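Local coordinates for protein ornithine carbamoyltransferase (Giardia intestinalis, PDB 3GRF) that probably transfers the carbamoyl group of carbamoyl phosphate to ornithine, giving citrulline, as other ornithine carbamoyltransferases do, at residues V317-F320 with F321-C325. Sequence-based numbering, arbitrary orientation.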
loop_
_atom_site.group_PDB
_atom_site.type_symbol
_atom_site.label_atom_id
_atom_site.label_comp_id
_atom_site.label_asym_id
_atom_site.label_seq_id
_atom_site.Cartn_x
_atom_site.Cartn_y
_atom_site.Cartn_z
ATOM N N VAL A 317 -5.288 20.308 2.626
ATOM C CA VAL A 317 -3.920 20.623 2.301
ATOM C C VAL A 317 -3.396 20.024 0.991
ATOM O O VAL A 317 -2.761 20.723 0.194
ATOM C CB VAL A 317 -3.005 20.156 3.445
ATOM C CG1 VAL A 317 -1.594 20.339 3.037
ATOM C CG2 VAL A 317 -3.357 20.941 4.724
ATOM N N LEU A 318 -3.658 18.731 0.774
ATOM C CA LEU A 318 -3.282 18.021 -0.459
ATOM C C LEU A 318 -3.963 18.689 -1.646
ATOM O O LEU A 318 -3.338 19.019 -2.594
ATOM C CB LEU A 318 -3.654 16.531 -0.363
ATOM C CG LEU A 318 -2.822 15.782 0.729
ATOM C CD1 LEU A 318 -3.342 14.395 1.086
ATOM C CD2 LEU A 318 -1.344 15.685 0.317
ATOM N N ASP A 319 -5.253 18.915 -1.561
ATOM C CA ASP A 319 -5.977 19.549 -2.651
ATOM C C ASP A 319 -5.352 20.858 -3.058
ATOM O O ASP A 319 -5.062 21.091 -4.229
ATOM C CB ASP A 319 -7.431 19.794 -2.245
ATOM C CG ASP A 319 -8.236 20.378 -3.379
ATOM O OD1 ASP A 319 -8.497 19.610 -4.325
ATOM O OD2 ASP A 319 -8.562 21.593 -3.341
ATOM N N PHE A 320 -5.145 21.717 -2.074
ATOM C CA PHE A 320 -4.539 23.006 -2.276
ATOM C C PHE A 320 -3.157 22.916 -2.891
ATOM O O PHE A 320 -2.850 23.671 -3.780
ATOM C CB PHE A 320 -4.456 23.705 -0.926
ATOM C CG PHE A 320 -4.042 25.140 -0.992
ATOM C CD1 PHE A 320 -4.865 26.084 -1.582
ATOM C CD2 PHE A 320 -2.868 25.556 -0.392
ATOM C CE1 PHE A 320 -4.506 27.411 -1.586
ATOM C CE2 PHE A 320 -2.507 26.879 -0.398
ATOM C CZ PHE A 320 -3.332 27.805 -0.996
ATOM N N PHE A 321 -2.283 22.037 -2.401
ATOM C CA PHE A 321 -0.921 22.016 -2.981
ATOM C C PHE A 321 -0.886 21.354 -4.341
ATOM O O PHE A 321 -0.029 21.667 -5.167
ATOM C CB PHE A 321 0.127 21.436 -2.001
ATOM C CG PHE A 321 0.599 22.458 -0.978
ATOM C CD1 PHE A 321 1.731 23.221 -1.209
ATOM C CD2 PHE A 321 -0.153 22.724 0.154
ATOM C CE1 PHE A 321 2.148 24.177 -0.289
ATOM C CE2 PHE A 321 0.245 23.704 1.066
ATOM C CZ PHE A 321 1.392 24.442 0.837
ATOM N N LEU A 322 -1.854 20.469 -4.573
ATOM C CA LEU A 322 -2.059 19.804 -5.850
ATOM C C LEU A 322 -2.385 20.862 -6.955
ATOM O O LEU A 322 -1.977 20.698 -8.111
ATOM C CB LEU A 322 -3.214 18.796 -5.752
ATOM C CG LEU A 322 -2.897 17.301 -6.029
ATOM C CD1 LEU A 322 -1.392 17.044 -5.958
ATOM C CD2 LEU A 322 -3.649 16.420 -5.041
ATOM N N HIS A 323 -3.122 21.918 -6.591
ATOM C CA HIS A 323 -3.481 23.079 -7.438
ATOM C C HIS A 323 -2.604 24.280 -6.937
ATOM O O HIS A 323 -1.434 24.379 -7.314
ATOM C CB HIS A 323 -5.023 23.243 -7.468
ATOM C CG HIS A 323 -5.869 21.898 -7.723
ATOM N ND1 HIS A 323 -5.881 20.836 -6.833
ATOM C CD2 HIS A 323 -6.679 21.531 -8.762
ATOM C CE1 HIS A 323 -6.648 19.871 -7.319
ATOM N NE2 HIS A 323 -7.151 20.265 -8.478
ATOM N N ASP A 324 -3.167 25.161 -6.091
ATOM C CA ASP A 324 -2.487 26.247 -5.318
ATOM C C ASP A 324 -3.383 27.409 -5.015
ATOM O O ASP A 324 -3.027 28.269 -4.212
ATOM C CB ASP A 324 -1.254 26.908 -5.920
ATOM C CG ASP A 324 -0.010 26.142 -5.378
ATOM O OD1 ASP A 324 -0.125 24.935 -5.130
ATOM O OD2 ASP A 324 1.045 26.779 -5.230
ATOM N N CYS A 325 -4.510 27.501 -5.645
ATOM C CA CYS A 325 -5.155 28.751 -5.392
ATOM C C CYS A 325 -6.459 28.772 -4.669
ATOM O O CYS A 325 -7.197 27.810 -4.508
ATOM C CB CYS A 325 -5.271 29.520 -6.715
ATOM S SG CYS A 325 -5.919 28.530 -8.104
#
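His323, just past the end of helix 303-322, turns its ring back to the last turn and binds the carbonyl oxygen of Asp319 twice. The ring nitrogen ND1 of His323 donates to Asp319 O at 2.7 Å. The backbone N of His323 reaches the same oxygen, Asp319 O, at 3.2 Å. The two donors come from opposite faces of the carbonyl plane. His323 CG stands beside its own backbone N (chi1 -46°), which brings ND1 back to the helix end. Asp319 O lies near the plane of the imidazole, at its edge, so the bond helps to fix the ring's rotation. The Asp319 carboxylate is turned 38° from the imidazole plane, with OD1 3.5 Å from His323 CE1. Its main partners are charged: Arg41 forms a salt bridge with OD1 and Arg27 with OD2.

Two regular helix bonds precede this end, Phe321 N to Val317 O and Leu322 N to Leu318 O. His323 is the first residue to leave helical geometry. Beyond it the chain turns back. Asp324 is poorly ordered, which makes its contacts less certain: its CA approaches Phe320 O and lies over one face of the Phe320 ring.

Phe320 and Phe321 form a T-shaped pair. The edge of Phe320 is directed at the face of Phe321, with centroids 5.7 Å apart and planes at 85°. Phe320 CD2 is 3.9 Å from Phe321 CE2. The different first torsions, Phe320 CG anti to the backbone N and Phe321 CG anti to the carbonyl carbon, turn the two neighbouring rings across each other. Val317 lies alongside Phe321, its CG1 4.0 Å from Phe321 CD2.

The segment closes helix 303-322, the C-terminal helix, which packs against the carbamoyl-phosphate-binding domain. Leu318, Phe321 and Leu322 meet Ile103 of strand 103-107. Val317 touches helix 135-151, while Asp319 and Phe320 touch helix 18-33.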